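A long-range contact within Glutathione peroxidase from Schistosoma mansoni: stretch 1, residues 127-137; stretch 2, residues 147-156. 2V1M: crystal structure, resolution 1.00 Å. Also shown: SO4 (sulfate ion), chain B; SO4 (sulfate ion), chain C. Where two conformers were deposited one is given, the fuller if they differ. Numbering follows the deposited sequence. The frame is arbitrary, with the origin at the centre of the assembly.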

# COMPACT_ATOMS: atom_id res chain seq x y z
N THR A 127 12.64 -13.09 -8.34
CA THR A 127 13.24 -12.72 -7.08
C THR A 127 12.21 -12.00 -6.21
O THR A 127 11.16 -11.57 -6.68
CB THR A 127 14.47 -11.84 -7.30
OG1 THR A 127 14.08 -10.72 -8.11
CG2 THR A 127 15.59 -12.61 -8.05
N ASN A 128 12.53 -11.86 -4.93
CA ASN A 128 11.54 -11.44 -3.96
C ASN A 128 11.56 -9.96 -3.54
O ASN A 128 10.57 -9.47 -2.99
CB ASN A 128 11.56 -12.32 -2.71
CG ASN A 128 10.17 -12.41 -2.08
OD1 ASN A 128 9.17 -12.31 -2.80
ND2 ASN A 128 10.09 -12.63 -0.79
N ASN A 129 12.69 -9.25 -3.63
CA ASN A 129 12.67 -7.83 -3.28
C ASN A 129 11.60 -7.10 -4.09
O ASN A 129 11.31 -7.45 -5.22
CB ASN A 129 14.03 -7.16 -3.61
CG ASN A 129 15.06 -7.33 -2.50
OD1 ASN A 129 14.87 -8.13 -1.58
ND2 ASN A 129 16.14 -6.55 -2.57
N ILE A 130 11.08 -6.03 -3.53
CA ILE A 130 10.20 -5.09 -4.24
C ILE A 130 11.02 -4.50 -5.40
O ILE A 130 12.18 -4.09 -5.20
CB ILE A 130 9.69 -3.98 -3.30
CG1 ILE A 130 9.00 -4.54 -2.05
CG2 ILE A 130 8.81 -2.99 -4.06
CD1 ILE A 130 7.85 -5.51 -2.35
N LYS A 131 10.43 -4.47 -6.58
CA LYS A 131 11.22 -4.13 -7.76
C LYS A 131 11.24 -2.66 -8.13
O LYS A 131 12.22 -2.20 -8.72
CB LYS A 131 10.75 -4.93 -8.95
CG LYS A 131 11.11 -6.39 -8.84
CD LYS A 131 10.41 -7.18 -9.95
CE LYS A 131 10.83 -8.64 -10.00
NZ LYS A 131 10.62 -9.35 -8.72
N TRP A 132 10.19 -1.92 -7.79
CA TRP A 132 10.17 -0.48 -8.06
C TRP A 132 9.03 0.13 -7.24
O TRP A 132 8.33 -0.58 -6.49
CB TRP A 132 10.04 -0.17 -9.59
CG TRP A 132 10.58 1.17 -9.95
CD1 TRP A 132 9.88 2.26 -10.41
CD2 TRP A 132 11.95 1.60 -9.84
NE1 TRP A 132 10.74 3.33 -10.59
CE2 TRP A 132 12.01 2.96 -10.24
CE3 TRP A 132 13.16 0.96 -9.46
CZ2 TRP A 132 13.21 3.68 -10.28
CZ3 TRP A 132 14.36 1.69 -9.50
CH2 TRP A 132 14.36 3.04 -9.91
N ASN A 133 8.83 1.43 -7.39
CA ASN A 133 7.65 2.08 -6.82
C ASN A 133 6.37 1.44 -7.36
O ASN A 133 6.30 0.98 -8.50
CB ASN A 133 7.68 3.57 -7.13
CG ASN A 133 9.01 4.19 -6.78
OD1 ASN A 133 9.44 4.18 -5.61
ND2 ASN A 133 9.69 4.72 -7.80
N PHE A 134 5.32 1.50 -6.53
CA PHE A 134 3.96 1.10 -6.90
C PHE A 134 3.76 -0.39 -7.08
O PHE A 134 2.92 -0.81 -7.86
CB PHE A 134 3.41 1.91 -8.09
CG PHE A 134 3.36 3.39 -7.79
CD1 PHE A 134 2.36 3.91 -6.97
CD2 PHE A 134 4.29 4.28 -8.34
CE1 PHE A 134 2.28 5.26 -6.69
CE2 PHE A 134 4.21 5.63 -8.05
CZ PHE A 134 3.24 6.14 -7.24
N SER A 135 4.50 -1.21 -6.33
CA SER A 135 4.04 -2.60 -6.18
C SER A 135 2.78 -2.60 -5.30
O SER A 135 2.49 -1.61 -4.59
CB SER A 135 5.12 -3.44 -5.51
OG SER A 135 4.95 -4.81 -5.79
N LYS A 136 2.00 -3.68 -5.37
CA LYS A 136 0.75 -3.80 -4.63
C LYS A 136 0.64 -5.15 -3.96
O LYS A 136 0.92 -6.19 -4.59
CB LYS A 136 -0.49 -3.59 -5.53
CG LYS A 136 -0.57 -2.24 -6.22
CD LYS A 136 0.09 -2.16 -7.63
CE LYS A 136 -0.09 -0.76 -8.18
NZ LYS A 136 0.66 -0.54 -9.45
N PHE A 137 0.19 -5.17 -2.70
CA PHE A 137 -0.18 -6.41 -2.00
C PHE A 137 -1.65 -6.34 -1.63
O PHE A 137 -2.13 -5.31 -1.11
CB PHE A 137 0.64 -6.64 -0.72
CG PHE A 137 2.07 -6.99 -0.97
CD1 PHE A 137 2.49 -8.31 -0.96
CD2 PHE A 137 3.02 -6.00 -1.23
CE1 PHE A 137 3.83 -8.65 -1.16
CE2 PHE A 137 4.34 -6.32 -1.42
CZ PHE A 137 4.75 -7.64 -1.41
S SO4 B . 6.99 -8.42 -8.45
O1 SO4 B . 8.19 -8.78 -7.62
O2 SO4 B . 7.04 -9.26 -9.66
O3 SO4 B . 5.79 -8.72 -7.64
O4 SO4 B . 7.06 -7.02 -8.86
S SO4 C . 14.69 -14.92 -3.78
O1 SO4 C . 16.00 -15.38 -4.27
O2 SO4 C . 13.67 -15.44 -4.70
O3 SO4 C . 14.51 -15.47 -2.43
O4 SO4 C . 14.62 -13.45 -3.75
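Stretch 2, residues 147-156: KRYSPTTAPY

The most unusual feature of this contact is a buried lysine whose ammonium group is held by backbone carbonyls of both stretches: Lys-136 NZ donates to Thr-153 O at 2.7 Å across the contact and to Phe-134 O at 2.8 Å within its own stretch, while Pro-151 O lies 3.1 Å from the same Lys-136 NZ. The side chain leaves its strand with chi1 in m and an unusual chi2 of 91°, then runs extended, chi3 and chi4 both t, to the turn that follows the partner strand.

Stretch 2 enters as a strand, residues 147-149, antiparallel to the strand that starts at Lys-136. Lys-136 and Tyr-149 form the hydrogen-bonded pair, CA atoms 5.0 Å apart: Lys-136 N donates to Tyr-149 O at 3.0 Å, and Tyr-149 N to Lys-136 O at 2.8 Å. Both bonds are nearly straight. Their side chains share one face of the sheet, with Lys-136 CB 4.0 Å from Tyr-149 CD2. Phe-137 and Arg-148 form the next, non-hydrogen-bonded pair, CA atoms 4.5 Å apart, with side chains on the other face. Here Arg-148 CG packs over the Phe-137 ring, 4.1 Å from its centroid.

Arg-148 extends with chi1 to chi3 all t, so that its guanidinium reaches the loop at the start of stretch 1. Arg-148 NH2 and NH1 both donate to Asn-128 O, at 2.9 and 3.2 Å. One face of the guanidinium is covered by Phe-137 CZ and Ile-130 CD1, the latter 3.8 Å from Arg-148 NH2. At its edge sits a sulfate, probably from the crystallisation liquor: Arg-148 NE donates to O3 of SO4 (chain B) at 2.9 Å, and Lys-131 NZ to O1 of the same ion at 2.7 Å, so the anion links two cationic side chains, one from each stretch.

Just before Lys-136, Ser-135 OG donates to Tyr-149 O at 2.9 Å, giving that carbonyl a second donor. Stretch 2 then makes a type I turn from Ser-150 to Thr-153, in which Thr-153 N and Thr-153 OG1 each donate to Ser-150 O at 2.9 Å. Pro-151, second in the turn, lies against the loop before Lys-136: Pro-151 CA is 3.3 Å from Phe-134 O in a nearly linear CA-H...O contact, Pro-151 CB is 3.3 Å from Asn-133 O, and Pro-151 CG is 3.9 Å from Trp-132 CB. Together the two stretches bury 680 Å².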

# COMPACT_ATOMS: atom_id res chain seq x y z
N LYS A 147 -2.21 -11.92 -2.47
CA LYS A 147 -1.77 -11.70 -3.84
C LYS A 147 -0.81 -10.54 -3.84
O LYS A 147 -0.92 -9.61 -3.02
CB LYS A 147 -2.94 -11.48 -4.80
CG LYS A 147 -2.57 -11.79 -6.27
CD LYS A 147 -3.78 -12.25 -7.07
CE LYS A 147 -3.48 -12.35 -8.55
NZ LYS A 147 -4.70 -12.70 -9.33
N ARG A 148 0.10 -10.55 -4.81
CA ARG A 148 1.10 -9.51 -5.00
C ARG A 148 1.14 -9.16 -6.48
O ARG A 148 1.09 -10.05 -7.36
CB ARG A 148 2.47 -10.06 -4.57
CG ARG A 148 3.65 -9.16 -4.85
CD ARG A 148 4.93 -9.85 -4.36
NE ARG A 148 6.12 -9.10 -4.76
CZ ARG A 148 7.30 -9.20 -4.15
NH1 ARG A 148 7.45 -9.94 -3.03
NH2 ARG A 148 8.34 -8.52 -4.63
N TYR A 149 1.21 -7.86 -6.77
CA TYR A 149 1.19 -7.35 -8.15
C TYR A 149 2.41 -6.48 -8.37
O TYR A 149 2.77 -5.64 -7.53
CB TYR A 149 -0.09 -6.54 -8.41
CG TYR A 149 -1.37 -7.23 -8.02
CD1 TYR A 149 -2.11 -7.96 -8.97
CD2 TYR A 149 -1.82 -7.19 -6.70
CE1 TYR A 149 -3.30 -8.60 -8.62
CE2 TYR A 149 -3.00 -7.82 -6.35
CZ TYR A 149 -3.74 -8.51 -7.30
OH TYR A 149 -4.92 -9.09 -6.89
N SER A 150 3.00 -6.65 -9.53
CA SER A 150 4.21 -5.93 -9.89
C SER A 150 3.87 -4.46 -10.16
O SER A 150 2.72 -4.10 -10.44
CB SER A 150 4.85 -6.59 -11.11
OG SER A 150 4.03 -6.42 -12.25
N PRO A 151 4.90 -3.60 -10.12
CA PRO A 151 4.71 -2.14 -10.32
C PRO A 151 3.84 -1.73 -11.51
O PRO A 151 3.03 -0.81 -11.36
CB PRO A 151 6.15 -1.62 -10.48
CG PRO A 151 6.93 -2.53 -9.53
CD PRO A 151 6.31 -3.92 -9.77
N THR A 152 4.04 -2.36 -12.66
CA THR A 152 3.33 -1.95 -13.88
C THR A 152 1.87 -2.41 -13.90
O THR A 152 1.14 -2.08 -14.84
CB THR A 152 4.02 -2.45 -15.16
OG1 THR A 152 4.01 -3.88 -15.18
CG2 THR A 152 5.43 -1.91 -15.31
N THR A 153 1.40 -3.11 -12.87
CA THR A 153 -0.00 -3.52 -12.81
C THR A 153 -0.88 -2.31 -12.51
O THR A 153 -0.78 -1.69 -11.44
CB THR A 153 -0.19 -4.57 -11.71
OG1 THR A 153 0.75 -5.62 -11.87
CG2 THR A 153 -1.60 -5.13 -11.79
N ALA A 154 -1.75 -1.95 -13.43
CA ALA A 154 -2.67 -0.86 -13.18
C ALA A 154 -3.54 -1.20 -11.97
O ALA A 154 -4.08 -2.30 -11.90
CB ALA A 154 -3.57 -0.65 -14.40
N PRO A 155 -3.77 -0.23 -11.05
CA PRO A 155 -4.66 -0.54 -9.92
C PRO A 155 -6.01 -1.07 -10.38
O PRO A 155 -6.55 -1.98 -9.76
CB PRO A 155 -4.76 0.81 -9.19
CG PRO A 155 -3.37 1.46 -9.43
CD PRO A 155 -3.04 1.06 -10.88
N TYR A 156 -6.56 -0.54 -11.47
CA TYR A 156 -7.86 -1.01 -11.94
C TYR A 156 -7.87 -2.50 -12.23
O TYR A 156 -8.92 -3.15 -12.11
CB TYR A 156 -8.27 -0.25 -13.20
CG TYR A 156 -8.75 1.15 -13.01
CD1 TYR A 156 -9.06 1.65 -11.75
CD2 TYR A 156 -8.94 1.97 -14.11
CE1 TYR A 156 -9.56 2.92 -11.59
CE2 TYR A 156 -9.42 3.26 -13.97
CZ TYR A 156 -9.73 3.72 -12.69
OH TYR A 156 -10.22 4.99 -12.56